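Local coordinates for protein transketolase (Campylobacter jejuni, PDB 3M6L) that belongs to the thiamine diphosphate-dependent transketolase family and binds thiamine diphosphate, a calcium ion and ribose-5-phosphate, at residues F474-G479 and F498-Q503; K530-A535 and R578-E583; C543-N548 and F623-L628. All coordinates share one frame; numbering follows the deposited sequence.

Interaction 1. Residues F474-G479 and F498-Q503. With R5P (ribose-5-phosphate), chain F.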
loop_
_atom_site.group_PDB
_atom_site.type_symbol
_atom_site.label_atom_id
_atom_site.label_comp_id
_atom_site.label_asym_id
_atom_site.label_seq_id
_atom_site.Cartn_x
_atom_site.Cartn_y
_atom_site.Cartn_z
ATOM N N PHE A 474 -7.397 11.832 -13.840
ATOM C CA PHE A 474 -7.390 13.181 -14.354
ATOM C C PHE A 474 -6.292 14.014 -13.688
ATOM O O PHE A 474 -6.095 14.070 -12.470
ATOM C CB PHE A 474 -8.711 13.843 -13.957
ATOM C CG PHE A 474 -9.895 13.277 -14.652
ATOM C CD1 PHE A 474 -10.155 13.604 -15.972
ATOM C CD2 PHE A 474 -10.768 12.484 -14.004
ATOM C CE1 PHE A 474 -11.197 13.066 -16.647
ATOM C CE2 PHE A 474 -11.860 11.874 -14.709
ATOM C CZ PHE A 474 -12.088 12.251 -16.017
ATOM N N ARG A 475 -5.556 14.732 -14.537
ATOM C CA ARG A 475 -4.478 15.594 -14.124
ATOM C C ARG A 475 -4.725 16.953 -14.783
ATOM O O ARG A 475 -4.087 17.274 -15.811
ATOM C CB ARG A 475 -3.110 15.005 -14.520
ATOM C CG ARG A 475 -1.953 15.832 -13.896
ATOM C CD ARG A 475 -0.566 15.027 -13.979
ATOM N NE ARG A 475 0.501 15.801 -13.355
ATOM C CZ ARG A 475 1.481 16.406 -13.981
ATOM N NH1 ARG A 475 1.612 16.314 -15.305
ATOM N NH2 ARG A 475 2.345 17.056 -13.273
ATOM N N PRO A 476 -5.666 17.754 -14.195
ATOM C CA PRO A 476 -6.026 18.983 -14.919
ATOM C C PRO A 476 -4.952 20.076 -14.926
ATOM O O PRO A 476 -4.243 20.249 -13.975
ATOM C CB PRO A 476 -7.243 19.464 -14.110
ATOM C CG PRO A 476 -7.027 19.000 -12.761
ATOM C CD PRO A 476 -6.466 17.595 -12.966
ATOM N N ALA A 477 -4.900 20.857 -16.002
ATOM C CA ALA A 477 -3.905 21.883 -16.125
ATOM C C ALA A 477 -4.339 23.227 -15.553
ATOM O O ALA A 477 -3.506 24.097 -15.232
ATOM C CB ALA A 477 -3.496 22.074 -17.610
ATOM N N ASP A 478 -5.625 23.315 -15.320
ATOM C CA ASP A 478 -6.229 24.555 -14.833
ATOM C C ASP A 478 -7.621 24.299 -14.238
ATOM O O ASP A 478 -8.142 23.154 -14.227
ATOM C CB ASP A 478 -6.182 25.649 -15.933
ATOM C CG ASP A 478 -7.259 25.528 -16.976
ATOM O OD1 ASP A 478 -8.048 24.546 -17.012
ATOM O OD2 ASP A 478 -7.368 26.538 -17.811
ATOM N N GLY A 479 -8.287 25.348 -13.727
ATOM C CA GLY A 479 -9.553 25.121 -13.027
ATOM C C GLY A 479 -10.652 24.683 -13.987
ATOM O O GLY A 479 -11.633 23.994 -13.610
ATOM N N PHE A 498 -8.214 12.380 -9.040
ATOM C CA PHE A 498 -7.889 13.737 -9.396
ATOM C C PHE A 498 -6.478 14.062 -8.884
ATOM O O PHE A 498 -6.196 14.052 -7.674
ATOM C CB PHE A 498 -8.933 14.744 -8.807
ATOM C CG PHE A 498 -10.254 14.540 -9.417
ATOM C CD1 PHE A 498 -10.705 15.239 -10.527
ATOM C CD2 PHE A 498 -11.093 13.627 -8.851
ATOM C CE1 PHE A 498 -11.962 14.923 -11.057
ATOM C CE2 PHE A 498 -12.304 13.335 -9.389
ATOM C CZ PHE A 498 -12.765 14.001 -10.480
ATOM N N VAL A 499 -5.563 14.295 -9.822
ATOM C CA VAL A 499 -4.161 14.508 -9.560
ATOM C C VAL A 499 -3.871 15.959 -9.697
ATOM O O VAL A 499 -3.976 16.517 -10.805
ATOM C CB VAL A 499 -3.243 13.709 -10.502
ATOM C CG1 VAL A 499 -1.739 14.030 -10.297
ATOM C CG2 VAL A 499 -3.613 12.248 -10.264
ATOM N N LEU A 500 -3.572 16.621 -8.557
ATOM C CA LEU A 500 -3.690 18.120 -8.446
ATOM C C LEU A 500 -2.375 18.703 -7.926
ATOM O O LEU A 500 -1.683 18.097 -7.099
ATOM C CB LEU A 500 -4.831 18.451 -7.458
ATOM C CG LEU A 500 -6.139 17.826 -7.807
ATOM C CD1 LEU A 500 -7.170 17.688 -6.635
ATOM C CD2 LEU A 500 -6.761 18.396 -9.043
ATOM N N SER A 501 -2.102 19.977 -8.270
ATOM C CA SER A 501 -0.876 20.619 -7.902
ATOM C C SER A 501 -0.915 21.309 -6.558
ATOM O O SER A 501 -2.027 21.816 -6.142
ATOM C CB SER A 501 -0.463 21.651 -8.951
ATOM O OG SER A 501 -1.372 22.771 -8.874
ATOM N N ARG A 502 0.248 21.400 -5.935
ATOM C CA ARG A 502 0.479 22.284 -4.779
ATOM C C ARG A 502 0.567 23.713 -5.251
ATOM O O ARG A 502 0.078 24.619 -4.622
ATOM C CB ARG A 502 1.779 21.896 -4.078
ATOM C CG ARG A 502 2.071 22.639 -2.796
ATOM C CD ARG A 502 3.407 22.214 -2.102
ATOM N NE ARG A 502 3.573 22.876 -0.812
ATOM C CZ ARG A 502 4.447 23.847 -0.556
ATOM N NH1 ARG A 502 4.488 24.374 0.678
ATOM N NH2 ARG A 502 5.307 24.288 -1.502
ATOM N N GLN A 503 1.302 23.910 -6.341
ATOM C CA GLN A 503 1.714 25.192 -6.814
ATOM C C GLN A 503 0.759 25.801 -7.826
ATOM O O GLN A 503 0.036 25.095 -8.541
ATOM C CB GLN A 503 3.170 25.106 -7.401
ATOM C CG GLN A 503 3.287 24.620 -8.806
ATOM C CD GLN A 503 3.258 23.050 -8.890
ATOM O OE1 GLN A 503 3.008 22.363 -7.880
ATOM N NE2 GLN A 503 3.645 22.529 -10.058
HETATM C C1 R5P F . 4.478 15.964 5.464
HETATM O O1 R5P F . 5.494 15.308 6.292
HETATM C C2 R5P F . 4.304 17.444 5.840
HETATM O O2 R5P F . 3.470 17.662 6.996
HETATM C C3 R5P F . 3.961 18.459 4.715
HETATM O O3 R5P F . 5.213 19.132 4.750
HETATM C C4 R5P F . 2.999 19.680 4.884
HETATM O O4 R5P F . 1.857 19.294 5.675
HETATM C C5 R5P F . 2.636 20.428 3.542
HETATM O O5 R5P F . 2.258 21.859 3.644
HETATM P P R5P F . 1.625 22.697 2.366
HETATM O O1P R5P F . -0.001 22.760 2.419
HETATM O O2P R5P F . 2.189 21.835 1.114
HETATM O O3P R5P F . 2.145 24.085 2.158
HETATM O O HOH W 1 -3.268 19.131 -11.716
#

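Interaction 2. Residues K530-A535 and R578-E583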
loop_
_atom_site.group_PDB
_atom_site.type_symbol
_atom_site.label_atom_id
_atom_site.label_comp_id
_atom_site.label_asym_id
_atom_site.label_seq_id
_atom_site.Cartn_x
_atom_site.Cartn_y
_atom_site.Cartn_z
ATOM N N LYS A 530 5.491 20.302 -37.493
ATOM C CA LYS A 530 6.705 19.535 -37.470
ATOM C C LYS A 530 6.827 18.802 -36.129
ATOM O O LYS A 530 7.398 17.744 -36.076
ATOM C CB LYS A 530 7.892 20.511 -37.576
ATOM C CG LYS A 530 7.892 21.254 -38.956
ATOM C CD LYS A 530 8.291 20.266 -40.026
ATOM C CE LYS A 530 7.950 20.760 -41.463
ATOM N NZ LYS A 530 7.558 19.518 -42.265
ATOM N N PHE A 531 6.284 19.416 -35.088
ATOM C CA PHE A 531 6.278 18.816 -33.739
ATOM C C PHE A 531 4.897 18.923 -33.106
ATOM O O PHE A 531 4.154 19.874 -33.404
ATOM C CB PHE A 531 7.229 19.621 -32.851
ATOM C CG PHE A 531 8.637 19.665 -33.354
ATOM C CD1 PHE A 531 9.385 18.508 -33.394
ATOM C CD2 PHE A 531 9.197 20.863 -33.774
ATOM C CE1 PHE A 531 10.706 18.580 -33.939
ATOM C CE2 PHE A 531 10.500 20.903 -34.245
ATOM C CZ PHE A 531 11.209 19.761 -34.326
ATOM N N THR A 532 4.565 17.983 -32.213
ATOM C CA THR A 532 3.439 18.149 -31.317
ATOM C C THR A 532 3.949 17.968 -29.915
ATOM O O THR A 532 4.562 16.917 -29.655
ATOM C CB THR A 532 2.341 17.117 -31.630
ATOM O OG1 THR A 532 1.796 17.293 -32.942
ATOM C CG2 THR A 532 1.213 17.109 -30.641
ATOM N N LEU A 533 3.662 18.898 -29.030
ATOM C CA LEU A 533 4.035 18.774 -27.617
ATOM C C LEU A 533 2.814 18.367 -26.886
ATOM O O LEU A 533 1.825 19.078 -26.968
ATOM C CB LEU A 533 4.642 20.050 -27.092
ATOM C CG LEU A 533 5.913 20.624 -27.705
ATOM C CD1 LEU A 533 5.795 20.976 -29.161
ATOM C CD2 LEU A 533 6.471 21.861 -26.955
ATOM N N LEU A 534 2.852 17.192 -26.264
ATOM C CA LEU A 534 1.708 16.559 -25.575
ATOM C C LEU A 534 2.034 16.634 -24.084
ATOM O O LEU A 534 3.079 16.208 -23.706
ATOM C CB LEU A 534 1.548 15.137 -26.029
ATOM C CG LEU A 534 0.416 14.388 -25.314
ATOM C CD1 LEU A 534 -0.168 13.464 -26.247
ATOM C CD2 LEU A 534 0.983 13.717 -24.093
ATOM N N ALA A 535 1.178 17.193 -23.234
ATOM C CA ALA A 535 1.471 17.329 -21.825
ATOM C C ALA A 535 0.189 17.296 -21.004
ATOM O O ALA A 535 -0.851 17.393 -21.578
ATOM C CB ALA A 535 2.240 18.631 -21.507
ATOM N N ARG A 578 -5.489 13.715 -35.968
ATOM C CA ARG A 578 -5.578 15.179 -36.048
ATOM C C ARG A 578 -4.704 15.887 -34.994
ATOM O O ARG A 578 -4.035 16.903 -35.208
ATOM C CB ARG A 578 -7.027 15.677 -35.936
ATOM C CG ARG A 578 -7.082 17.148 -35.892
ATOM C CD ARG A 578 -8.191 17.800 -36.705
ATOM N NE ARG A 578 -8.124 19.238 -36.534
ATOM C CZ ARG A 578 -9.194 20.028 -36.608
ATOM N NH1 ARG A 578 -10.403 19.470 -36.847
ATOM N NH2 ARG A 578 -9.074 21.350 -36.424
ATOM N N LEU A 579 -4.727 15.333 -33.779
ATOM C CA LEU A 579 -3.876 15.896 -32.697
ATOM C C LEU A 579 -2.346 15.674 -32.882
ATOM O O LEU A 579 -1.528 16.575 -32.651
ATOM C CB LEU A 579 -4.278 15.286 -31.357
ATOM C CG LEU A 579 -5.432 15.996 -30.608
ATOM C CD1 LEU A 579 -6.712 16.065 -31.514
ATOM C CD2 LEU A 579 -5.735 15.332 -29.224
ATOM N N LEU A 580 -1.998 14.427 -33.211
ATOM C CA LEU A 580 -0.608 13.981 -33.144
ATOM C C LEU A 580 0.082 14.096 -34.523
ATOM O O LEU A 580 0.194 13.109 -35.263
ATOM C CB LEU A 580 -0.530 12.567 -32.626
ATOM C CG LEU A 580 -1.283 12.331 -31.301
ATOM C CD1 LEU A 580 -1.289 10.838 -30.918
ATOM C CD2 LEU A 580 -0.782 13.219 -30.136
ATOM N N LYS A 581 0.608 15.266 -34.748
ATOM C CA LYS A 581 1.262 15.558 -36.021
ATOM C C LYS A 581 2.771 15.636 -35.828
ATOM O O LYS A 581 3.277 16.115 -34.813
ATOM C CB LYS A 581 0.742 16.922 -36.506
ATOM C CG LYS A 581 -0.723 16.938 -36.842
ATOM C CD LYS A 581 -1.015 15.978 -38.000
ATOM C CE LYS A 581 -2.376 16.356 -38.619
ATOM N NZ LYS A 581 -2.735 15.300 -39.506
ATOM N N GLY A 582 3.504 15.224 -36.862
ATOM C CA GLY A 582 4.927 15.455 -36.865
ATOM C C GLY A 582 5.534 14.518 -35.843
ATOM O O GLY A 582 5.038 13.377 -35.597
ATOM N N GLU A 583 6.596 14.990 -35.240
ATOM C CA GLU A 583 7.282 14.215 -34.171
ATOM C C GLU A 583 6.617 14.664 -32.886
ATOM O O GLU A 583 6.637 15.852 -32.567
ATOM C CB GLU A 583 8.732 14.579 -34.189
ATOM C CG GLU A 583 9.585 14.068 -33.058
ATOM C CD GLU A 583 11.056 13.993 -33.512
ATOM O OE1 GLU A 583 11.522 12.873 -33.863
ATOM O OE2 GLU A 583 11.709 15.057 -33.596
#

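Interaction 3. Residues C543-N548 and F623-L628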
loop_
_atom_site.group_PDB
_atom_site.type_symbol
_atom_site.label_atom_id
_atom_site.label_comp_id
_atom_site.label_asym_id
_atom_site.label_seq_id
_atom_site.Cartn_x
_atom_site.Cartn_y
_atom_site.Cartn_z
ATOM N N CYS A 543 4.949 23.592 -22.264
ATOM C CA CYS A 543 4.781 23.220 -23.630
ATOM C C CYS A 543 4.241 24.389 -24.472
ATOM O O CYS A 543 4.725 24.596 -25.598
ATOM C CB CYS A 543 3.875 22.069 -23.799
ATOM S SG CYS A 543 4.739 20.549 -23.249
ATOM N N LEU A 544 3.287 25.157 -23.941
ATOM C CA LEU A 544 2.815 26.329 -24.727
ATOM C C LEU A 544 3.968 27.341 -24.935
ATOM O O LEU A 544 4.118 27.856 -26.067
ATOM C CB LEU A 544 1.674 27.052 -24.024
ATOM C CG LEU A 544 0.359 26.282 -24.144
ATOM C CD1 LEU A 544 -0.715 26.651 -23.003
ATOM C CD2 LEU A 544 -0.239 26.301 -25.525
ATOM N N GLU A 545 4.731 27.653 -23.888
ATOM C CA GLU A 545 5.864 28.581 -24.000
ATOM C C GLU A 545 6.898 28.024 -24.967
ATOM O O GLU A 545 7.510 28.784 -25.728
ATOM C CB GLU A 545 6.468 28.936 -22.661
ATOM C CG GLU A 545 5.546 29.553 -21.660
ATOM C CD GLU A 545 5.328 31.030 -21.787
ATOM O OE1 GLU A 545 6.109 31.777 -21.122
ATOM O OE2 GLU A 545 4.328 31.463 -22.433
ATOM N N SER A 546 7.168 26.697 -24.870
ATOM C CA SER A 546 8.149 26.095 -25.732
ATOM C C SER A 546 7.715 26.143 -27.219
ATOM O O SER A 546 8.583 26.349 -28.107
ATOM C CB SER A 546 8.491 24.650 -25.268
ATOM O OG SER A 546 9.060 24.760 -23.987
ATOM N N ALA A 547 6.431 25.892 -27.492
ATOM C CA ALA A 547 5.909 25.897 -28.845
ATOM C C ALA A 547 6.006 27.358 -29.359
ATOM O O ALA A 547 6.325 27.523 -30.541
ATOM C CB ALA A 547 4.488 25.382 -28.899
ATOM N N ASN A 548 5.836 28.348 -28.485
ATOM C CA ASN A 548 6.007 29.759 -28.972
ATOM C C ASN A 548 7.437 30.012 -29.348
ATOM O O ASN A 548 7.756 30.663 -30.324
ATOM C CB ASN A 548 5.657 30.817 -27.881
ATOM C CG ASN A 548 4.178 30.892 -27.591
ATOM O OD1 ASN A 548 3.761 31.456 -26.544
ATOM N ND2 ASN A 548 3.361 30.385 -28.510
ATOM N N PHE A 623 12.968 21.086 -16.579
ATOM C CA PHE A 623 11.669 21.658 -16.960
ATOM C C PHE A 623 11.727 23.153 -17.157
ATOM O O PHE A 623 11.306 23.926 -16.301
ATOM C CB PHE A 623 10.555 21.226 -15.972
ATOM C CG PHE A 623 10.300 19.761 -16.036
ATOM C CD1 PHE A 623 9.471 19.246 -16.985
ATOM C CD2 PHE A 623 10.994 18.893 -15.241
ATOM C CE1 PHE A 623 9.274 17.854 -17.113
ATOM C CE2 PHE A 623 10.799 17.573 -15.396
ATOM C CZ PHE A 623 9.984 17.059 -16.356
ATOM N N SER A 624 12.273 23.551 -18.321
ATOM C CA SER A 624 12.402 24.941 -18.662
ATOM C C SER A 624 12.301 25.004 -20.176
ATOM O O SER A 624 12.574 24.034 -20.841
ATOM C CB SER A 624 13.762 25.562 -18.275
ATOM O OG SER A 624 14.816 25.006 -19.055
ATOM N N VAL A 625 11.953 26.166 -20.690
ATOM C CA VAL A 625 11.725 26.288 -22.106
ATOM C C VAL A 625 13.035 26.058 -22.851
ATOM O O VAL A 625 13.074 25.351 -23.815
ATOM C CB VAL A 625 11.120 27.710 -22.484
ATOM C CG1 VAL A 625 11.274 27.952 -24.027
ATOM C CG2 VAL A 625 9.636 27.818 -21.984
ATOM N N SER A 626 14.159 26.626 -22.376
ATOM C CA SER A 626 15.430 26.465 -23.122
ATOM C C SER A 626 15.829 25.029 -23.184
ATOM O O SER A 626 16.255 24.499 -24.245
ATOM C CB SER A 626 16.595 27.236 -22.487
ATOM O OG SER A 626 16.452 28.603 -22.635
ATOM N N LYS A 627 15.644 24.297 -22.070
ATOM C CA LYS A 627 16.040 22.877 -22.129
ATOM C C LYS A 627 15.172 21.962 -22.972
ATOM O O LYS A 627 15.628 21.010 -23.625
ATOM C CB LYS A 627 16.237 22.332 -20.733
ATOM C CG LYS A 627 17.377 23.027 -19.965
ATOM C CD LYS A 627 17.578 22.475 -18.526
ATOM C CE LYS A 627 18.839 23.061 -17.886
ATOM N NZ LYS A 627 18.834 22.742 -16.383
ATOM N N LEU A 628 13.877 22.222 -22.896
ATOM C CA LEU A 628 12.923 21.452 -23.633
ATOM C C LEU A 628 13.098 21.687 -25.132
ATOM O O LEU A 628 13.065 20.782 -25.907
ATOM C CB LEU A 628 11.512 21.730 -23.149
ATOM C CG LEU A 628 10.445 20.963 -23.943
ATOM C CD1 LEU A 628 10.580 19.450 -24.022
ATOM C CD2 LEU A 628 9.059 21.304 -23.403
#

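Interaction 1. Residues F474-G479 and F498-Q503
A single direct hydrogen bond, short and nearly straight, joins these two segments: Val499 N gives its hydrogen to Phe474 O at 2.7 Å, with an N-H...O angle of 166° and the donor almost on the line of the carbonyl. The backbone bond between Phe474 and Ala497 completes the parallel bridge of Phe474 with Phe498, whose side chains lie next to each other on the same face of the sheet. Their rings are tilted by only 20° but slid so far apart that they barely overlap, CD2 of Phe474 meeting CE1 of Phe498 at 4.0 Å; helix 479-491 packs against both, and its Trp486 stacks on Phe498. Strand 472-474 is an edge strand of the six-stranded parallel sheet in the pyrimidine-binding domain, and this bridge ties it to strand 496-499. The chains separate only after Arg475 and Val499, where a water donates to Pro476 O (2.7 Å) and Val499 O (2.9 Å). Pro476 CG rests on Leu500 CD2 at 3.8 Å. The extended Arg475 chain, with CG anti to the backbone N (chi1 -172°), runs past Val499 CG1 to salt bridges with Asp445 and Glu539. Farther along, Arg502 grips the ribose-5-phosphate phosphate with its guanidinium edge, NE to O2P at 2.6 Å and NH1 to O3P at 2.8 Å; His259 of the second subunit is also hydrogen-bonded to the ligand.

Interaction 2. Residues K530-A535 and R578-E583
Thr532 faces the end of helix 573-579 and the turn after it, and its side chain meets them at every atom. CB lies 3.5 Å from Lys581 O. One branch, OG1, sits beside the backbone N (chi1 -63°) and donates to the same carbonyl at 2.7 Å, arriving in the carbonyl plane on a lone pair. The other branch, CG2, merely touches Leu579 O at 3.4 Å, an oxygen that accepts a hydrogen bond from Asn558 ND2. The hydroxyl thus fastens the strand to the turn two residues ahead of Glu583, where the pairing begins. There, Glu583 N donates to Lys530 O and Thr532 N to Glu583 O, each at 3.0 Å, both donors above the carbonyl planes. Gly582 adopts a positive phi (72°) and passes close to Lys530 O. Phe531 and Glu583 point the same way from their strands, the carboxylate atom OE2 lying at the ring edge with the two planes 18° apart. Leu534 CD1 touches Leu580 CD2 at 3.9 Å. The two backbone bonds straddling Phe531 are those of a parallel bridge, opening the pairing of strands 531-535 and 583-587 where a helix returns the chain to the sheet of the C-terminal transketolase domain.

Interaction 3. Residues C543-N548 and F623-L628
Ser546 is pressed between Val625 and Leu628, one helical turn apart at the start of helix 625-632, and forms the tight, buried part of this contact. Its OG lies 3.5 Å from Leu628 CD2 and 3.6 Å from Val625 CA, so on this side the hydroxyl meets only carbon. The torsion that sets OG beside its own backbone N (chi1 -63°) also lets it bond back to Leu542 O in the preceding turn. Leu628 brings CD2 over CB and OG of Ser546; the same methyl meets Cys543 SG at a loose 4.4 Å. Behind this row, Cys543 and Ser546 both rest on Leu533 of strand 531-535, which Ile632 of helix 625-632 touches as well, so the two helices lie next to each other on the same side of the sheet.

Toward the outside the contact thins to one close touch, Glu545 CB against Val625 CG2 at 3.4 Å. From there the glutamate chain bends at its second torsion (chi2 -83°) and carries its carboxylate away from the other helix. On the far flank, Ser624 OG accepts from Lys627 N at 3.2 Å and caps the helix, while the Lys627 amine turns to a salt bridge with Glu619. With Ser546 and Ser624 bonded within their own helix or segment and Glu545 leading away, 543-548 and 623-628 are probably held together mainly by van der Waals packing.

How the interactions relate
Interaction 1 comes first along the chain, in the parallel sheet of the pyrimidine-binding domain; interactions 2 and 3 follow, with alternating segments, in the C-terminal domain. The centre of interaction 1 is about 22 Å from that of interaction 2 and 19 Å from that of interaction 3; the nearest atoms are about 6 and 8 Å away, so neither is touched. Interactions 2 and 3, centres 14 Å apart, do touch: strand 531-535 is followed, after a short loop, by helix 540-552, Leu533 CD2 lying 3.8 Å from Ser546 CB. One pairs strands within the mixed sheet; the other packs two neighbouring helices against each other on one side of it. Both lie away from the ribose-5-phosphate site that 498-503 reaches, whereas Arg475 links the two domains through Glu539.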